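Local coordinates for CRISPR protein (Archaeoglobus fulgidus, PDB 4MJK), which probably serves as the Cas5 subunit of a type I-A CRISPR Cascade complex, helping to hold the CRISPR RNA, at residues G3-V8 and D161-K166; R129-F134 and Y253-E258. All coordinates share one frame; numbering follows the deposited sequence.

Interaction 1. Residues G3-V8 and D161-K166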
loop_
_atom_site.group_PDB
_atom_site.type_symbol
_atom_site.label_atom_id
_atom_site.label_comp_id
_atom_site.label_asym_id
_atom_site.label_seq_id
_atom_site.Cartn_x
_atom_site.Cartn_y
_atom_site.Cartn_z
ATOM N N GLY A 3 24.781 -0.295 19.762
ATOM C CA GLY A 3 23.795 -0.799 18.827
ATOM C C GLY A 3 22.421 -0.227 19.134
ATOM O O GLY A 3 22.107 0.095 20.280
ATOM N N TYR A 4 21.606 -0.089 18.098
ATOM C CA TYR A 4 20.205 0.269 18.259
ATOM C C TYR A 4 19.368 -0.748 17.514
ATOM O O TYR A 4 19.649 -1.044 16.351
ATOM C CB TYR A 4 19.939 1.646 17.660
ATOM C CG TYR A 4 20.798 2.748 18.228
ATOM C CD1 TYR A 4 22.080 2.970 17.753
ATOM C CD2 TYR A 4 20.323 3.565 19.244
ATOM C CE1 TYR A 4 22.870 3.979 18.275
ATOM C CE2 TYR A 4 21.098 4.575 19.768
ATOM C CZ TYR A 4 22.370 4.780 19.284
ATOM O OH TYR A 4 23.142 5.793 19.812
ATOM N N LEU A 5 18.357 -1.280 18.190
ATOM C CA LEU A 5 17.325 -2.096 17.571
ATOM C C LEU A 5 16.049 -1.266 17.464
ATOM O O LEU A 5 15.514 -0.789 18.475
ATOM C CB LEU A 5 17.043 -3.316 18.426
ATOM C CG LEU A 5 18.239 -4.241 18.618
ATOM C CD1 LEU A 5 17.923 -5.202 19.737
ATOM C CD2 LEU A 5 18.545 -4.985 17.320
ATOM N N VAL A 6 15.580 -1.069 16.241
ATOM C CA VAL A 6 14.431 -0.203 16.004
ATOM C C VAL A 6 13.342 -0.984 15.267
ATOM O O VAL A 6 13.554 -1.449 14.134
ATOM C CB VAL A 6 14.834 1.006 15.165
ATOM C CG1 VAL A 6 13.677 2.013 15.080
ATOM C CG2 VAL A 6 16.110 1.671 15.743
ATOM N N ASP A 7 12.192 -1.138 15.913
ATOM C CA ASP A 7 11.044 -1.811 15.314
ATOM C C ASP A 7 10.119 -0.777 14.670
ATOM O O ASP A 7 9.650 0.171 15.320
ATOM C CB ASP A 7 10.265 -2.618 16.362
ATOM C CG ASP A 7 10.978 -3.907 16.772
ATOM O OD1 ASP A 7 12.094 -4.175 16.269
ATOM O OD2 ASP A 7 10.422 -4.651 17.609
ATOM N N VAL A 8 9.841 -0.969 13.389
ATOM C CA VAL A 8 9.096 0.022 12.634
ATOM C C VAL A 8 7.856 -0.618 12.016
ATOM O O VAL A 8 7.941 -1.634 11.330
ATOM C CB VAL A 8 9.961 0.647 11.522
ATOM C CG1 VAL A 8 9.158 1.705 10.764
ATOM C CG2 VAL A 8 11.214 1.277 12.108
ATOM N N ASP A 161 9.221 0.398 18.857
ATOM C CA ASP A 161 10.173 0.096 19.929
ATOM C C ASP A 161 11.562 0.489 19.487
ATOM O O ASP A 161 11.905 0.382 18.298
ATOM C CB ASP A 161 10.138 -1.383 20.328
ATOM C CG ASP A 161 10.609 -1.629 21.771
ATOM O OD1 ASP A 161 10.917 -0.666 22.511
ATOM O OD2 ASP A 161 10.641 -2.805 22.178
ATOM N N VAL A 162 12.336 0.989 20.449
ATOM C CA VAL A 162 13.731 1.312 20.255
ATOM C C VAL A 162 14.477 0.767 21.460
ATOM O O VAL A 162 14.038 0.937 22.600
ATOM C CB VAL A 162 13.984 2.833 20.199
ATOM C CG1 VAL A 162 15.469 3.113 19.957
ATOM C CG2 VAL A 162 13.110 3.518 19.127
ATOM N N LYS A 163 15.603 0.110 21.212
ATOM C CA LYS A 163 16.443 -0.372 22.300
ATOM C C LYS A 163 17.902 -0.081 21.984
ATOM O O LYS A 163 18.410 -0.455 20.914
ATOM C CB LYS A 163 16.203 -1.868 22.515
ATOM C CG LYS A 163 16.847 -2.463 23.755
ATOM C CD LYS A 163 16.575 -3.970 23.821
ATOM C CE LYS A 163 17.391 -4.650 24.926
ATOM N NZ LYS A 163 17.080 -4.121 26.288
ATOM N N LYS A 164 18.565 0.618 22.898
ATOM C CA LYS A 164 20.001 0.838 22.806
ATOM C C LYS A 164 20.695 -0.341 23.488
ATOM O O LYS A 164 20.346 -0.711 24.614
ATOM C CB LYS A 164 20.381 2.160 23.474
ATOM C CG LYS A 164 21.781 2.659 23.164
ATOM C CD LYS A 164 22.051 3.998 23.851
ATOM C CE LYS A 164 21.084 5.073 23.352
ATOM N NZ LYS A 164 21.186 6.384 24.079
ATOM N N VAL A 165 21.649 -0.958 22.800
ATOM C CA VAL A 165 22.290 -2.166 23.320
ATOM C C VAL A 165 23.807 -2.096 23.225
ATOM O O VAL A 165 24.354 -1.450 22.335
ATOM C CB VAL A 165 21.828 -3.432 22.567
ATOM C CG1 VAL A 165 20.360 -3.726 22.848
ATOM C CG2 VAL A 165 22.088 -3.285 21.066
ATOM N N LYS A 166 24.484 -2.755 24.161
ATOM C CA LYS A 166 25.920 -2.942 24.048
ATOM C C LYS A 166 26.137 -4.101 23.079
ATOM O O LYS A 166 25.398 -5.079 23.111
ATOM C CB LYS A 166 26.529 -3.238 25.423
ATOM C CG LYS A 166 26.032 -2.297 26.514
ATOM C CD LYS A 166 26.674 -2.572 27.875
ATOM C CE LYS A 166 27.931 -1.741 28.071
ATOM N NZ LYS A 166 27.669 -0.279 27.876
HETATM O O HOH W 1 23.132 7.570 22.517
#
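Asp161 pairs with Asp7 at one end of an antiparallel ladder whose two strands run at 163° to each other. Its carbonyl accepts from the backbone, Asp7 N to Asp161 O being 2.8 Å. The two carboxylates stand on the same face of the sheet, but they do not meet; that of Asp7 is engaged by Arg129 in a salt bridge, which probably eases the proximity of two like charges. Val162 falls on the other face, opposite Val6 in a non-hydrogen-bonded pair. Here the methyls Val6 CG1 and Val162 CG2 come to 4.4 Å, and both valines also pack on Leu144 of the short helix 141-144. Lys163 then forms a hydrogen-bonded pair with Leu5 through both backbone groups, with Leu5 N 2.8 Å from Lys163 O, while the extended Lys163 chain carries its amine clear of Leu5. Lys164 lies side by side with Tyr4, both pointing the same way. A bend at chi3 (-62°) places Lys164 CE 3.6 Å from Tyr4 CE2, with CG also alongside this part of the ring. A water links the two ends: Lys164 NZ donates to it over 2.8 Å, and it lies 3.2 Å from Tyr4 OH. Val165 completes the ladder opposite Gly3, bonded in both directions. With Val165 CG1 anti to the carbonyl carbon (chi1 -68°), Val165 CG2 takes the crowded position between N and the carbonyl carbon, 3.5 Å from Gly3 O, and the absence of a side chain on Gly3 lets this methyl settle against the backbone. The other methyl, Val165 CG1, touches Leu5 CD1 at 4.2 Å. This is the pairing of the first and last strands of a ferredoxin-like beta-alpha-beta-beta-alpha-beta unit, the core of the RAMP proteins to which Cas5 belongs.

Interaction 2. Residues R129-F134 and Y253-E258; sequences RWFLVF and YEAGGE
Phe131 reaches from its strand to the Ala255-Glu258 pair that closes the hairpin turn and makes the densest part of this contact. With CG anti to the backbone N (chi1 -175°), the ring base is carried out toward the hairpin, and Phe131 CE2 lies 3.5 Å from Glu258 O. That oxygen sits at the ring edge, near its plane, and Glu258 O is also the acceptor for Ala255 N at 2.9 Å. Aliphatic groups gather round the same corner of the ring: Phe131 CE2 is 3.8 Å from Glu258 CB, and Phe131 CZ is 4.2 Å from Ala255 CB. Two residues along, Val133 presses both methyls against one side of Tyr253, CG2 at the CB root and CG1 over the ring. Val133 CG2 touches Tyr253 CB at 3.8 Å, while CG1 sits 22° off the normal through the ring centroid, in a CH-pi contact displaced toward the rim. The phenol end is held by a hydrogen bond to Arg263 O. Val167 of strand 157-170 packs against Phe131, Val133 and Tyr253, filling in between the two segments.

The other end is looser and polar. Arg129 and Glu258 cross at about a right angle, and their salt bridge is long, Arg129 NH1 to Glu258 OE1 being 3.9 Å with the carboxylate oxygen at the guanidinium edge. Both have firmer partners: Arg129 NE binds Asp7, and Glu258 OE1 is taken by Tyr178 OH and Lys72. Beyond them Gly256 and Gly257 form the solvent-exposed tip of the turn and add nothing to the packing. No hydrogen bond joins the segments, and the strands run at 115° to one another. This is face packing within a strongly curled sheet: a beta hairpin with a two-residue, type II' turn, folded back over the third strand of the ferredoxin-like unit.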
loop_
_atom_site.group_PDB
_atom_site.type_symbol
_atom_site.label_atom_id
_atom_site.label_comp_id
_atom_site.label_asym_id
_atom_site.label_seq_id
_atom_site.Cartn_x
_atom_site.Cartn_y
_atom_site.Cartn_z
ATOM N N ARG A 129 12.359 -4.822 11.558
ATOM C CA ARG A 129 13.312 -4.441 12.594
ATOM C C ARG A 129 14.674 -4.106 11.984
ATOM O O ARG A 129 15.221 -4.899 11.198
ATOM C CB ARG A 129 13.469 -5.560 13.637
ATOM C CG ARG A 129 14.510 -5.230 14.735
ATOM C CD ARG A 129 14.559 -6.299 15.856
ATOM N NE ARG A 129 13.254 -6.446 16.498
ATOM C CZ ARG A 129 12.822 -7.565 17.071
ATOM N NH1 ARG A 129 13.596 -8.639 17.088
ATOM N NH2 ARG A 129 11.618 -7.616 17.626
ATOM N N TRP A 130 15.216 -2.945 12.344
ATOM C CA TRP A 130 16.574 -2.569 11.956
ATOM C C TRP A 130 17.526 -2.733 13.134
ATOM O O TRP A 130 17.155 -2.500 14.291
ATOM C CB TRP A 130 16.643 -1.121 11.467
ATOM C CG TRP A 130 16.393 -0.948 9.995
ATOM C CD1 TRP A 130 17.326 -0.917 8.994
ATOM C CD2 TRP A 130 15.121 -0.759 9.364
ATOM N NE1 TRP A 130 16.709 -0.725 7.771
ATOM C CE2 TRP A 130 15.354 -0.629 7.974
ATOM C CE3 TRP A 130 13.809 -0.696 9.840
ATOM C CZ2 TRP A 130 14.317 -0.444 7.051
ATOM C CZ3 TRP A 130 12.774 -0.489 8.919
ATOM C CH2 TRP A 130 13.035 -0.377 7.542
ATOM N N PHE A 131 18.754 -3.142 12.829
ATOM C CA PHE A 131 19.805 -3.284 13.822
ATOM C C PHE A 131 20.967 -2.488 13.251
ATOM O O PHE A 131 21.563 -2.875 12.232
ATOM C CB PHE A 131 20.149 -4.777 14.000
ATOM C CG PHE A 131 21.154 -5.077 15.097
ATOM C CD1 PHE A 131 21.661 -4.078 15.907
ATOM C CD2 PHE A 131 21.579 -6.386 15.311
ATOM C CE1 PHE A 131 22.588 -4.375 16.916
ATOM C CE2 PHE A 131 22.499 -6.689 16.330
ATOM C CZ PHE A 131 22.999 -5.677 17.125
ATOM N N LEU A 132 21.243 -1.346 13.882
ATOM C CA LEU A 132 22.318 -0.457 13.475
ATOM C C LEU A 132 23.405 -0.486 14.538
ATOM O O LEU A 132 23.107 -0.584 15.738
ATOM C CB LEU A 132 21.811 0.983 13.302
ATOM C CG LEU A 132 21.099 1.298 11.973
ATOM C CD1 LEU A 132 19.773 0.567 11.903
ATOM C CD2 LEU A 132 20.889 2.803 11.796
ATOM N N VAL A 133 24.658 -0.412 14.103
ATOM C CA VAL A 133 25.776 -0.342 15.040
ATOM C C VAL A 133 26.614 0.877 14.672
ATOM O O VAL A 133 26.939 1.057 13.506
ATOM C CB VAL A 133 26.674 -1.613 14.986
ATOM C CG1 VAL A 133 27.870 -1.460 15.950
ATOM C CG2 VAL A 133 25.867 -2.882 15.323
ATOM N N PHE A 134 26.943 1.715 15.657
ATOM C CA PHE A 134 27.808 2.877 15.439
ATOM C C PHE A 134 29.091 2.815 16.280
ATOM O O PHE A 134 29.125 2.193 17.337
ATOM C CB PHE A 134 27.063 4.175 15.762
ATOM C CG PHE A 134 25.907 4.457 14.844
ATOM C CD1 PHE A 134 26.112 5.090 13.628
ATOM C CD2 PHE A 134 24.617 4.091 15.199
ATOM C CE1 PHE A 134 25.044 5.359 12.774
ATOM C CE2 PHE A 134 23.541 4.350 14.351
ATOM C CZ PHE A 134 23.755 4.981 13.143
ATOM N N TYR A 253 28.439 -8.240 14.665
ATOM C CA TYR A 253 28.165 -7.534 15.912
ATOM C C TYR A 253 26.973 -8.177 16.583
ATOM O O TYR A 253 25.935 -8.381 15.953
ATOM C CB TYR A 253 27.908 -6.044 15.667
ATOM C CG TYR A 253 29.109 -5.337 15.113
ATOM C CD1 TYR A 253 30.048 -4.751 15.956
ATOM C CD2 TYR A 253 29.334 -5.280 13.741
ATOM C CE1 TYR A 253 31.170 -4.113 15.445
ATOM C CE2 TYR A 253 30.446 -4.635 13.220
ATOM C CZ TYR A 253 31.365 -4.064 14.081
ATOM O OH TYR A 253 32.477 -3.437 13.568
ATOM N N GLU A 254 27.133 -8.521 17.855
ATOM C CA GLU A 254 26.133 -9.316 18.546
ATOM C C GLU A 254 25.643 -8.655 19.823
ATOM O O GLU A 254 26.428 -8.078 20.584
ATOM C CB GLU A 254 26.667 -10.732 18.845
ATOM C CG GLU A 254 25.695 -11.591 19.665
ATOM C CD GLU A 254 26.090 -13.067 19.718
ATOM O OE1 GLU A 254 27.260 -13.383 19.403
ATOM O OE2 GLU A 254 25.229 -13.908 20.073
ATOM N N ALA A 255 24.333 -8.727 20.033
ATOM C CA ALA A 255 23.709 -8.301 21.277
ATOM C C ALA A 255 22.688 -9.365 21.636
ATOM O O ALA A 255 21.629 -9.459 21.010
ATOM C CB ALA A 255 23.028 -6.945 21.107
ATOM N N GLY A 256 23.003 -10.180 22.636
ATOM C CA GLY A 256 22.144 -11.303 22.950
ATOM C C GLY A 256 22.069 -12.189 21.729
ATOM O O GLY A 256 23.099 -12.564 21.171
ATOM N N GLY A 257 20.857 -12.516 21.293
ATOM C CA GLY A 257 20.698 -13.367 20.126
ATOM C C GLY A 257 20.760 -12.637 18.790
ATOM O O GLY A 257 20.816 -13.274 17.742
ATOM N N GLU A 258 20.749 -11.309 18.816
ATOM C CA GLU A 258 20.701 -10.536 17.578
ATOM C C GLU A 258 22.105 -10.361 17.022
ATOM O O GLU A 258 22.997 -9.859 17.712
ATOM C CB GLU A 258 20.082 -9.163 17.816
ATOM C CG GLU A 258 18.775 -9.165 18.632
ATOM C CD GLU A 258 17.626 -9.879 17.925
ATOM O OE1 GLU A 258 17.364 -9.585 16.738
ATOM O OE2 GLU A 258 16.976 -10.738 18.564
#

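In the fold
The centres of the two interactions lie about 8 Å apart in one antiparallel sheet. Strands 2-10 and 127-134 are neighbours in it, as are 157-170 and 250-255, so each interaction takes one strand from each pair. Along the chain the segments alternate: 3-8, 129-134, 161-166, 253-258. Interaction 1 is edge-to-edge strand pairing, interaction 2 packing across the face that carries Leu5 and Asp7. They touch directly where Leu5 CD2 packs on Phe131 CG at 3.4 Å and where Tyr4 meets Phe134 on the other face. The C-terminal hairpin is thereby joined both by sheet continuity and by side-chain packing to the ferredoxin-like core expected of a Cas5 protein.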